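PDB 6DLH: alpha-1,4-endofucoidanase, which hydrolyses fucoidan at internal linkages as a retaining family 107 glycoside hydrolase, and carries immunoglobulin-like domains with bound calcium after its catalytic part. Local coordinates for residues V231-D234 / D238-A241; G300-P305 / V365-T370; L460-T465 / L470-T475; P680-I685 / I724-I729. All coordinates share one frame; numbering follows the deposited sequence.

Contact 1 (V231-D234 / D238-A241); sequences VMED and DDPA
The backbone O of M232 accepts from the N of D238 at 2.8 Å, and this bond marks the tight side of the contact. The D238 CB sits 3.1 Å from the same M232 O. Beside it the backbone O of D238 meets the CA of E233 at 3.3 Å in a CA-H...O contact. The D238 carboxylate is turned elsewhere, forming a salt bridge with R198 and accepting from the backbone N of I250 at the start of helix 249-259. The two segments lie where helix 228-233, which follows strand 222-226 of the parallel sheet in the catalytic part, runs out into a loop. The looser side belongs to E233, which is partly exposed: a chi1 of 172° swings CG to the far side from the backbone N, and the extended chain crosses the buried ring of P240, itself packed on Y251, at about a right angle, with OE1 3.4 Å from CG of P240. Replacing E233 with an alanine would probably uncover CG and CD of P240 and open a gap beside the ring. OE2 of E233 is 4.5 Å from OD1 of D239, a like-charged pair likely to be mildly unfavourable. D239 OD1 instead accepts from the N of A241, in an Asx turn.

Contact 2 (G300-P305 / V365-T370); sequences GNMVVP and VEWTST
The carbonyl O of V365, on the helix that sends W367 against M302 and V303, is gripped twice by S369. The hydroxyl OG of S369 donates to V365 O at 2.7 Å, and the S369 backbone N reaches the same O from the opposite face of its plane. From this turn of helix W367 projects toward the loop, its CG lying beside the backbone N (chi1 -78°), and the six-membered part of its indole takes up both loop side chains. M302 approaches from the opposing direction: beyond CG its chain is extended, and its terminal methyl CE arrives 3.6 Å from CZ3 of W367. V303 slides past the ring, its CG1 lying 3.6 Å from CH2 of W367; both methyls come at the indole obliquely. The loop is folded into a type I turn from N301 to V304, reinforced by an Asx turn in which the N of V303 donates to OD1 of N301 at 3.0 Å. In the catalytic part this joins helix 361-372, which leads into strand 377-379 of the parallel sheet, to the loop leading into helix 307-321. An alanine in place of W367 is likely to leave the M302 and V303 methyls facing a gap and Y309 OH without the indole NE1. H313 and Y309 of helix 307-321 also meet that indole edge-to-face.

Contact 3 (L460-T465 / L470-T475); sequences LTASGT and LTISQT
I472 gives up the most surface here, and it spends both of its branches on the facing strand. Its longer arm, pointed away from the carbonyl carbon by a chi1 of -66° and carried straight on beyond CG1, sets CD1 4.0 Å from CB of A462. The shorter branch goes to L460: CG2 of I472 lies 4.0 Å from the backbone O of L460 and 4.5 Å from CD2 of L460, a looser approach. The CB atoms of L460 and A462, two residues apart on one strand, both point toward the facing strand; L460 is buried, whereas A462 and I472 remain partly exposed. A462 can offer nothing beyond CB, and the reach across the interface at that point is made by the isoleucine. No hydrogen bond joins the segments, and the CA atoms of A462 and I472 stand 8.4 Å apart, a spacing of facing layers and not of paired neighbouring strands. The contact is accordingly apolar and only partly buried. Strand 459-464 belongs to one antiparallel sheet of the immunoglobulin-like domain and strand 471-476 to the other, each at an outer position of its sheet. Behind I472 lies L482 of strand 479-484, where W480 also touches L460, while A462 rests on L498 of strand 494-502, the partner of its own strand.

Contact 4 (P680-I685 / I724-I729); sequences PDWLTI and ILINVI
L683 and I726 reach toward each other and meet tip to tip, while W682, next in sequence to L683, and V728 slide past each other in opposite directions. At the first meeting CD1 of I726 faces the fork of the leucine, 4.0 Å from both CD1 and CD2 of L683. The leucine can reach this far because a chi1 of 178° turns its CG fully away from the backbone N, carrying both methyls clear of the turn. W682 behaves differently. Its CG is folded between the backbone N and the carbonyl carbon (chi1 65°), and the indole lies back over L683, whose CB sits above one ring face, offset toward the rim. The far end of the six-membered ring then meets the strand obliquely: CZ2 of W682 is 3.7 Å from CG2 of V728, and CH2 of W682 is 4.3 Å from CD1 of I726. That one isoleucine methyl thus touches both leucine and tryptophan. The polar NE1 of W682 is bonded to OD1 of N707, which would help set the rotation of the indole. A type I turn from P680 to L683 presents the two side chains side by side, with K676 NZ bonded to the carbonyls of P680 and L683. I726 and V728, alternate residues of strand 720-729, face inward from one sheet, and L683 enters from the end of the turn leading into strand 684-689 in the other, an apolar filling typical of an immunoglobulin-like beta sandwich.

Along the chain the four contacts follow one another in series. Contacts 1 and 2 fall in the catalytic part, whose parallel sheet and helices are consistent with a (beta/alpha)8-type barrel as in GH29 fucosidases; their centres lie about 29 Å apart. Contact 1 closes a local helix-to-loop turn, whereas contact 2 bridges about 60 residues. Contacts 3 and 4 belong to two different immunoglobulin-like domains, on opposite sides of the chain's centre and about 82 Å apart between centres. Each joins the two sheets of its own sandwich, 3 between neighbouring segments and 4 across 38 intervening residues. No contact touches another, consistent with a modular enzyme whose calcium-binding sandwiches trail the catalytic part.

Contact 1 (V231-D234 / D238-A241)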
loop_
_atom_site.group_PDB
_atom_site.type_symbol
_atom_site.label_atom_id
_atom_site.label_comp_id
_atom_site.label_asym_id
_atom_site.label_seq_id
_atom_site.Cartn_x
_atom_site.Cartn_y
_atom_site.Cartn_z
ATOM N N VAL A 231 -20.527 -12.405 3.856
ATOM C CA VAL A 231 -20.886 -12.510 2.449
ATOM C C VAL A 231 -20.978 -13.970 2.008
ATOM O O VAL A 231 -21.875 -14.324 1.245
ATOM C CB VAL A 231 -19.971 -11.675 1.526
ATOM C CG1 VAL A 231 -18.512 -12.109 1.596
ATOM C CG2 VAL A 231 -20.464 -11.687 0.086
ATOM N N MET A 232 -20.058 -14.815 2.481
ATOM C CA MET A 232 -20.034 -16.202 2.046
ATOM C C MET A 232 -21.096 -17.034 2.760
ATOM O O MET A 232 -21.649 -17.956 2.164
ATOM C CB MET A 232 -18.654 -16.830 2.240
ATOM C CG MET A 232 -17.703 -16.382 1.174
ATOM S SD MET A 232 -16.008 -16.234 1.717
ATOM C CE MET A 232 -15.387 -17.885 1.445
ATOM N N GLU A 233 -21.377 -16.702 4.027
ATOM C CA GLU A 233 -22.384 -17.429 4.785
ATOM C C GLU A 233 -23.736 -16.734 4.652
ATOM O O GLU A 233 -24.640 -17.266 4.015
ATOM C CB GLU A 233 -21.953 -17.617 6.241
ATOM C CG GLU A 233 -23.042 -18.191 7.130
ATOM C CD GLU A 233 -22.626 -18.407 8.574
ATOM O OE1 GLU A 233 -21.603 -17.835 8.990
ATOM O OE2 GLU A 233 -23.324 -19.147 9.278
ATOM N N ASP A 234 -23.848 -15.538 5.241
ATOM C CA ASP A 234 -25.115 -14.844 5.407
ATOM C C ASP A 234 -25.761 -14.502 4.061
ATOM O O ASP A 234 -26.984 -14.433 3.971
ATOM C CB ASP A 234 -24.962 -13.584 6.263
ATOM C CG ASP A 234 -24.777 -13.846 7.748
ATOM O OD1 ASP A 234 -24.579 -15.021 8.130
ATOM O OD2 ASP A 234 -24.831 -12.868 8.512
ATOM N N ASP A 238 -23.080 -20.364 2.086
ATOM C CA ASP A 238 -22.097 -21.330 2.555
ATOM C C ASP A 238 -22.275 -21.544 4.056
ATOM O O ASP A 238 -22.830 -20.689 4.739
ATOM C CB ASP A 238 -20.671 -20.917 2.180
ATOM C CG ASP A 238 -20.237 -21.403 0.807
ATOM O OD1 ASP A 238 -21.105 -21.459 -0.101
ATOM O OD2 ASP A 238 -19.042 -21.738 0.656
ATOM N N ASP A 239 -21.812 -22.699 4.551
ATOM C CA ASP A 239 -21.846 -22.993 5.977
ATOM C C ASP A 239 -20.428 -23.252 6.485
ATOM O O ASP A 239 -19.889 -24.347 6.321
ATOM C CB ASP A 239 -22.824 -24.123 6.323
ATOM C CG ASP A 239 -22.938 -24.379 7.819
ATOM O OD1 ASP A 239 -22.493 -23.515 8.599
ATOM O OD2 ASP A 239 -23.462 -25.448 8.198
ATOM N N PRO A 240 -19.791 -22.248 7.133
ATOM C CA PRO A 240 -18.427 -22.400 7.646
ATOM C C PRO A 240 -18.267 -23.428 8.768
ATOM O O PRO A 240 -17.174 -23.950 8.967
ATOM C CB PRO A 240 -18.064 -20.983 8.118
ATOM C CG PRO A 240 -19.394 -20.311 8.392
ATOM C CD PRO A 240 -20.353 -20.912 7.389
ATOM N N ALA A 241 -19.366 -23.727 9.474
ATOM C CA ALA A 241 -19.370 -24.659 10.596
ATOM C C ALA A 241 -19.298 -26.112 10.124
ATOM O O ALA A 241 -18.917 -26.994 10.893
ATOM C CB ALA A 241 -20.591 -24.431 11.458
#

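Contact 2 (G300-P305 / V365-T370)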
loop_
_atom_site.group_PDB
_atom_site.type_symbol
_atom_site.label_atom_id
_atom_site.label_comp_id
_atom_site.label_asym_id
_atom_site.label_seq_id
_atom_site.Cartn_x
_atom_site.Cartn_y
_atom_site.Cartn_z
ATOM N N GLY A 300 -13.170 0.470 18.013
ATOM C CA GLY A 300 -12.599 1.170 19.148
ATOM C C GLY A 300 -11.642 0.291 19.948
ATOM O O GLY A 300 -10.937 -0.549 19.397
ATOM N N ASN A 301 -11.646 0.509 21.261
ATOM C CA ASN A 301 -10.591 0.053 22.142
ATOM C C ASN A 301 -10.821 -1.422 22.469
ATOM O O ASN A 301 -11.844 -1.772 23.035
ATOM C CB ASN A 301 -10.530 0.963 23.373
ATOM C CG ASN A 301 -9.283 0.757 24.200
ATOM O OD1 ASN A 301 -8.715 -0.336 24.214
ATOM N ND2 ASN A 301 -8.866 1.796 24.907
ATOM N N MET A 302 -9.853 -2.284 22.144
ATOM C CA MET A 302 -10.062 -3.717 22.314
ATOM C C MET A 302 -9.865 -4.152 23.772
ATOM O O MET A 302 -10.011 -5.343 24.075
ATOM C CB MET A 302 -9.152 -4.539 21.389
ATOM C CG MET A 302 -7.737 -4.697 21.887
ATOM S SD MET A 302 -6.726 -6.013 21.083
ATOM C CE MET A 302 -5.185 -5.729 21.949
ATOM N N VAL A 303 -9.545 -3.207 24.677
ATOM C CA VAL A 303 -9.430 -3.553 26.090
ATOM C C VAL A 303 -10.280 -2.641 26.979
ATOM O O VAL A 303 -10.160 -2.719 28.206
ATOM C CB VAL A 303 -7.969 -3.624 26.585
ATOM C CG1 VAL A 303 -7.162 -4.680 25.845
ATOM C CG2 VAL A 303 -7.266 -2.281 26.557
ATOM N N VAL A 304 -11.106 -1.770 26.372
ATOM C CA VAL A 304 -12.067 -0.954 27.106
ATOM C C VAL A 304 -13.436 -1.063 26.429
ATOM O O VAL A 304 -13.542 -0.855 25.222
ATOM C CB VAL A 304 -11.621 0.521 27.239
ATOM C CG1 VAL A 304 -12.659 1.363 27.974
ATOM C CG2 VAL A 304 -10.270 0.670 27.925
ATOM N N PRO A 305 -14.544 -1.378 27.154
ATOM C CA PRO A 305 -14.519 -1.660 28.594
ATOM C C PRO A 305 -13.723 -2.889 29.040
ATOM O O PRO A 305 -13.375 -3.762 28.241
ATOM C CB PRO A 305 -15.994 -1.810 28.992
ATOM C CG PRO A 305 -16.718 -2.107 27.690
ATOM C CD PRO A 305 -15.907 -1.433 26.600
ATOM N N VAL A 365 4.482 -6.110 25.817
ATOM C CA VAL A 365 5.538 -7.112 25.791
ATOM C C VAL A 365 4.988 -8.444 26.300
ATOM O O VAL A 365 5.270 -9.497 25.721
ATOM C CB VAL A 365 6.767 -6.635 26.595
ATOM C CG1 VAL A 365 7.841 -7.702 26.680
ATOM C CG2 VAL A 365 7.353 -5.350 26.007
ATOM N N GLU A 366 4.197 -8.388 27.381
ATOM C CA GLU A 366 3.642 -9.583 28.000
ATOM C C GLU A 366 2.649 -10.272 27.057
ATOM O O GLU A 366 2.746 -11.487 26.863
ATOM C CB GLU A 366 3.048 -9.263 29.376
ATOM C CG GLU A 366 2.480 -10.483 30.100
ATOM C CD GLU A 366 1.057 -10.871 29.714
ATOM O OE1 GLU A 366 0.806 -12.068 29.446
ATOM O OE2 GLU A 366 0.198 -9.976 29.686
ATOM N N TRP A 367 1.709 -9.507 26.473
ATOM C CA TRP A 367 0.717 -10.086 25.571
ATOM C C TRP A 367 1.439 -10.787 24.423
ATOM O O TRP A 367 1.141 -11.944 24.108
ATOM C CB TRP A 367 -0.262 -9.035 25.013
ATOM C CG TRP A 367 -1.362 -8.564 25.920
ATOM C CD1 TRP A 367 -1.254 -8.145 27.217
ATOM C CD2 TRP A 367 -2.751 -8.393 25.567
ATOM N NE1 TRP A 367 -2.474 -7.753 27.702
ATOM C CE2 TRP A 367 -3.410 -7.879 26.705
ATOM C CE3 TRP A 367 -3.501 -8.632 24.409
ATOM C CZ2 TRP A 367 -4.779 -7.603 26.714
ATOM C CZ3 TRP A 367 -4.851 -8.357 24.415
ATOM C CH2 TRP A 367 -5.481 -7.851 25.557
ATOM N N THR A 368 2.397 -10.072 23.812
ATOM C CA THR A 368 3.107 -10.594 22.656
ATOM C C THR A 368 3.827 -11.886 23.035
ATOM O O THR A 368 3.671 -12.907 22.363
ATOM C CB THR A 368 4.019 -9.531 22.026
ATOM O OG1 THR A 368 3.216 -8.418 21.635
ATOM C CG2 THR A 368 4.761 -10.035 20.808
ATOM N N SER A 369 4.600 -11.837 24.131
ATOM C CA SER A 369 5.438 -12.964 24.505
ATOM C C SER A 369 4.583 -14.131 24.999
ATOM O O SER A 369 4.902 -15.286 24.717
ATOM C CB SER A 369 6.494 -12.568 25.508
ATOM O OG SER A 369 5.913 -11.915 26.625
ATOM N N THR A 370 3.498 -13.823 25.728
ATOM C CA THR A 370 2.581 -14.863 26.160
ATOM C C THR A 370 2.013 -15.556 24.927
ATOM O O THR A 370 1.913 -16.776 24.884
ATOM C CB THR A 370 1.468 -14.318 27.073
ATOM O OG1 THR A 370 2.034 -13.933 28.327
ATOM C CG2 THR A 370 0.375 -15.333 27.335
#

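Contact 3 (L460-T465 / L470-T475)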
loop_
_atom_site.group_PDB
_atom_site.type_symbol
_atom_site.label_atom_id
_atom_site.label_comp_id
_atom_site.label_asym_id
_atom_site.label_seq_id
_atom_site.Cartn_x
_atom_site.Cartn_y
_atom_site.Cartn_z
ATOM N N LEU A 460 31.630 -17.364 12.654
ATOM C CA LEU A 460 30.714 -17.619 11.554
ATOM C C LEU A 460 31.477 -18.367 10.468
ATOM O O LEU A 460 32.563 -17.946 10.071
ATOM C CB LEU A 460 30.146 -16.307 10.998
ATOM C CG LEU A 460 29.330 -16.457 9.708
ATOM C CD1 LEU A 460 27.925 -16.978 9.994
ATOM C CD2 LEU A 460 29.260 -15.152 8.929
ATOM N N THR A 461 30.883 -19.466 9.996
ATOM C CA THR A 461 31.448 -20.252 8.911
ATOM C C THR A 461 30.308 -20.891 8.128
ATOM O O THR A 461 29.142 -20.698 8.460
ATOM C CB THR A 461 32.523 -21.223 9.425
ATOM O OG1 THR A 461 33.094 -21.884 8.291
ATOM C CG2 THR A 461 32.008 -22.215 10.449
ATOM N N ALA A 462 30.653 -21.635 7.075
ATOM C CA ALA A 462 29.659 -22.199 6.175
ATOM C C ALA A 462 29.883 -23.701 6.025
ATOM O O ALA A 462 30.921 -24.224 6.443
ATOM C CB ALA A 462 29.727 -21.498 4.840
ATOM N N SER A 463 28.872 -24.377 5.458
ATOM C CA SER A 463 28.967 -25.766 5.040
ATOM C C SER A 463 28.000 -26.016 3.885
ATOM O O SER A 463 26.911 -25.447 3.848
ATOM C CB SER A 463 28.745 -26.726 6.187
ATOM O OG SER A 463 27.458 -26.552 6.765
ATOM N N GLY A 464 28.422 -26.871 2.945
ATOM C CA GLY A 464 27.710 -27.066 1.693
ATOM C C GLY A 464 28.564 -26.653 0.495
ATOM O O GLY A 464 29.790 -26.751 0.551
ATOM N N THR A 465 27.901 -26.167 -0.569
ATOM C CA THR A 465 28.532 -25.915 -1.857
ATOM C C THR A 465 28.621 -24.412 -2.122
ATOM O O THR A 465 27.654 -23.796 -2.568
ATOM C CB THR A 465 27.812 -26.684 -2.977
ATOM O OG1 THR A 465 27.871 -28.073 -2.646
ATOM C CG2 THR A 465 28.405 -26.453 -4.351
ATOM N N LEU A 470 34.608 -17.290 -3.204
ATOM C CA LEU A 470 34.080 -16.636 -2.013
ATOM C C LEU A 470 34.992 -16.882 -0.807
ATOM O O LEU A 470 35.366 -18.019 -0.519
ATOM C CB LEU A 470 32.655 -17.138 -1.751
ATOM C CG LEU A 470 31.851 -16.376 -0.691
ATOM C CD1 LEU A 470 31.373 -15.022 -1.209
ATOM C CD2 LEU A 470 30.670 -17.209 -0.207
ATOM N N THR A 471 35.361 -15.785 -0.128
ATOM C CA THR A 471 36.018 -15.820 1.172
ATOM C C THR A 471 35.044 -15.294 2.232
ATOM O O THR A 471 34.225 -14.412 1.961
ATOM C CB THR A 471 37.358 -15.060 1.156
ATOM O OG1 THR A 471 38.257 -15.622 0.193
ATOM C CG2 THR A 471 38.055 -15.035 2.500
ATOM N N ILE A 472 35.136 -15.866 3.437
ATOM C CA ILE A 472 34.368 -15.446 4.597
ATOM C C ILE A 472 35.358 -15.046 5.687
ATOM O O ILE A 472 36.031 -15.896 6.274
ATOM C CB ILE A 472 33.403 -16.560 5.056
ATOM C CG1 ILE A 472 32.320 -16.830 4.003
ATOM C CG2 ILE A 472 32.805 -16.222 6.419
ATOM C CD1 ILE A 472 31.315 -17.897 4.383
ATOM N N SER A 473 35.462 -13.735 5.927
ATOM C CA SER A 473 36.453 -13.224 6.859
ATOM C C SER A 473 35.799 -12.286 7.868
ATOM O O SER A 473 34.708 -11.774 7.634
ATOM C CB SER A 473 37.615 -12.559 6.145
ATOM O OG SER A 473 37.163 -11.556 5.247
ATOM N N GLN A 474 36.500 -12.065 8.980
ATOM C CA GLN A 474 36.048 -11.136 10.001
ATOM C C GLN A 474 36.782 -9.804 9.829
ATOM O O GLN A 474 37.982 -9.710 10.095
ATOM C CB GLN A 474 36.219 -11.774 11.380
ATOM C CG GLN A 474 36.168 -10.767 12.515
ATOM C CD GLN A 474 35.358 -11.273 13.677
ATOM O OE1 GLN A 474 34.414 -10.623 14.116
ATOM N NE2 GLN A 474 35.726 -12.442 14.181
ATOM N N THR A 475 36.039 -8.773 9.403
ATOM C CA THR A 475 36.641 -7.538 8.919
ATOM C C THR A 475 36.671 -6.464 10.009
ATOM O O THR A 475 37.423 -5.491 9.912
ATOM C CB THR A 475 36.017 -7.102 7.588
ATOM O OG1 THR A 475 34.601 -7.068 7.770
ATOM C CG2 THR A 475 36.389 -8.031 6.450
#

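Contact 4 (P680-I685 / I724-I729)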
loop_
_atom_site.group_PDB
_atom_site.type_symbol
_atom_site.label_atom_id
_atom_site.label_comp_id
_atom_site.label_asym_id
_atom_site.label_seq_id
_atom_site.Cartn_x
_atom_site.Cartn_y
_atom_site.Cartn_z
ATOM N N PRO A 680 -24.578 46.521 -5.469
ATOM C CA PRO A 680 -24.788 46.798 -4.041
ATOM C C PRO A 680 -23.548 46.804 -3.142
ATOM O O PRO A 680 -22.599 46.050 -3.364
ATOM C CB PRO A 680 -25.730 45.665 -3.614
ATOM C CG PRO A 680 -26.565 45.421 -4.855
ATOM C CD PRO A 680 -25.605 45.614 -6.012
ATOM N N ASP A 681 -23.608 47.644 -2.097
ATOM C CA ASP A 681 -22.464 48.039 -1.288
ATOM C C ASP A 681 -22.030 46.931 -0.331
ATOM O O ASP A 681 -20.898 46.951 0.151
ATOM C CB ASP A 681 -22.770 49.293 -0.462
ATOM C CG ASP A 681 -22.517 50.599 -1.193
ATOM O OD1 ASP A 681 -21.892 50.560 -2.278
ATOM O OD2 ASP A 681 -22.941 51.650 -0.666
ATOM N N TRP A 682 -22.931 45.982 -0.045
ATOM C CA TRP A 682 -22.672 45.012 1.008
ATOM C C TRP A 682 -21.538 44.047 0.657
ATOM O O TRP A 682 -20.851 43.576 1.562
ATOM C CB TRP A 682 -23.949 44.290 1.458
ATOM C CG TRP A 682 -24.600 43.422 0.427
ATOM C CD1 TRP A 682 -25.614 43.771 -0.416
ATOM C CD2 TRP A 682 -24.317 42.036 0.160
ATOM N NE1 TRP A 682 -25.971 42.707 -1.198
ATOM C CE2 TRP A 682 -25.196 41.627 -0.868
ATOM C CE3 TRP A 682 -23.411 41.104 0.683
ATOM C CZ2 TRP A 682 -25.188 40.331 -1.384
ATOM C CZ3 TRP A 682 -23.406 39.824 0.174
ATOM C CH2 TRP A 682 -24.282 39.445 -0.845
ATOM N N LEU A 683 -21.338 43.767 -0.642
ATOM C CA LEU A 683 -20.366 42.774 -1.082
ATOM C C LEU A 683 -19.087 43.461 -1.563
ATOM O O LEU A 683 -19.117 44.273 -2.487
ATOM C CB LEU A 683 -21.001 41.911 -2.180
ATOM C CG LEU A 683 -20.114 40.826 -2.801
ATOM C CD1 LEU A 683 -20.285 39.489 -2.089
ATOM C CD2 LEU A 683 -20.421 40.661 -4.279
ATOM N N THR A 684 -17.957 43.132 -0.923
ATOM C CA THR A 684 -16.658 43.592 -1.395
ATOM C C THR A 684 -15.785 42.388 -1.746
ATOM O O THR A 684 -16.213 41.245 -1.611
ATOM C CB THR A 684 -15.974 44.543 -0.401
ATOM O OG1 THR A 684 -15.735 43.866 0.835
ATOM C CG2 THR A 684 -16.750 45.823 -0.162
ATOM N N ILE A 685 -14.561 42.661 -2.207
ATOM C CA ILE A 685 -13.636 41.607 -2.577
ATOM C C ILE A 685 -12.279 41.953 -1.985
ATOM O O ILE A 685 -11.903 43.124 -1.932
ATOM C CB ILE A 685 -13.553 41.432 -4.110
ATOM C CG1 ILE A 685 -13.054 40.036 -4.498
ATOM C CG2 ILE A 685 -12.716 42.533 -4.755
ATOM C CD1 ILE A 685 -12.864 39.829 -5.987
ATOM N N ILE A 724 -21.285 39.232 -11.695
ATOM C CA ILE A 724 -21.532 38.282 -10.618
ATOM C C ILE A 724 -22.955 38.496 -10.099
ATOM O O ILE A 724 -23.328 39.616 -9.760
ATOM C CB ILE A 724 -20.475 38.430 -9.499
ATOM C CG1 ILE A 724 -19.134 37.779 -9.861
ATOM C CG2 ILE A 724 -20.999 37.887 -8.177
ATOM C CD1 ILE A 724 -18.320 38.514 -10.901
ATOM N N LEU A 725 -23.734 37.408 -10.028
ATOM C CA LEU A 725 -25.151 37.439 -9.696
ATOM C C LEU A 725 -25.403 36.546 -8.478
ATOM O O LEU A 725 -25.201 35.334 -8.540
ATOM C CB LEU A 725 -25.920 36.941 -10.926
ATOM C CG LEU A 725 -27.432 36.751 -10.778
ATOM C CD1 LEU A 725 -28.154 38.091 -10.825
ATOM C CD2 LEU A 725 -27.969 35.839 -11.874
ATOM N N ILE A 726 -25.825 37.165 -7.366
ATOM C CA ILE A 726 -26.142 36.469 -6.126
ATOM C C ILE A 726 -27.601 36.739 -5.773
ATOM O O ILE A 726 -28.000 37.892 -5.613
ATOM C CB ILE A 726 -25.223 36.916 -4.969
ATOM C CG1 ILE A 726 -23.748 36.608 -5.229
ATOM C CG2 ILE A 726 -25.694 36.314 -3.652
ATOM C CD1 ILE A 726 -22.795 37.415 -4.375
ATOM N N ASN A 727 -28.374 35.660 -5.624
ATOM C CA ASN A 727 -29.710 35.728 -5.057
ATOM C C ASN A 727 -29.614 35.751 -3.531
ATOM O O ASN A 727 -29.033 34.849 -2.928
ATOM C CB ASN A 727 -30.571 34.549 -5.514
ATOM C CG ASN A 727 -32.017 34.706 -5.099
ATOM O OD1 ASN A 727 -32.386 35.727 -4.527
ATOM N ND2 ASN A 727 -32.839 33.711 -5.389
ATOM N N VAL A 728 -30.194 36.790 -2.916
ATOM C CA VAL A 728 -30.247 36.910 -1.467
ATOM C C VAL A 728 -31.640 36.484 -1.001
ATOM O O VAL A 728 -32.624 37.125 -1.351
ATOM C CB VAL A 728 -29.888 38.338 -1.001
ATOM C CG1 VAL A 728 -30.075 38.527 0.499
ATOM C CG2 VAL A 728 -28.479 38.743 -1.409
ATOM N N ILE A 729 -31.709 35.391 -0.227
ATOM C CA ILE A 729 -32.953 34.899 0.349
ATOM C C ILE A 729 -33.156 35.566 1.708
ATOM O O ILE A 729 -32.253 35.564 2.546
ATOM C CB ILE A 729 -32.944 33.360 0.487
ATOM C CG1 ILE A 729 -32.557 32.639 -0.808
ATOM C CG2 ILE A 729 -34.264 32.847 1.048
ATOM C CD1 ILE A 729 -33.600 32.706 -1.901
#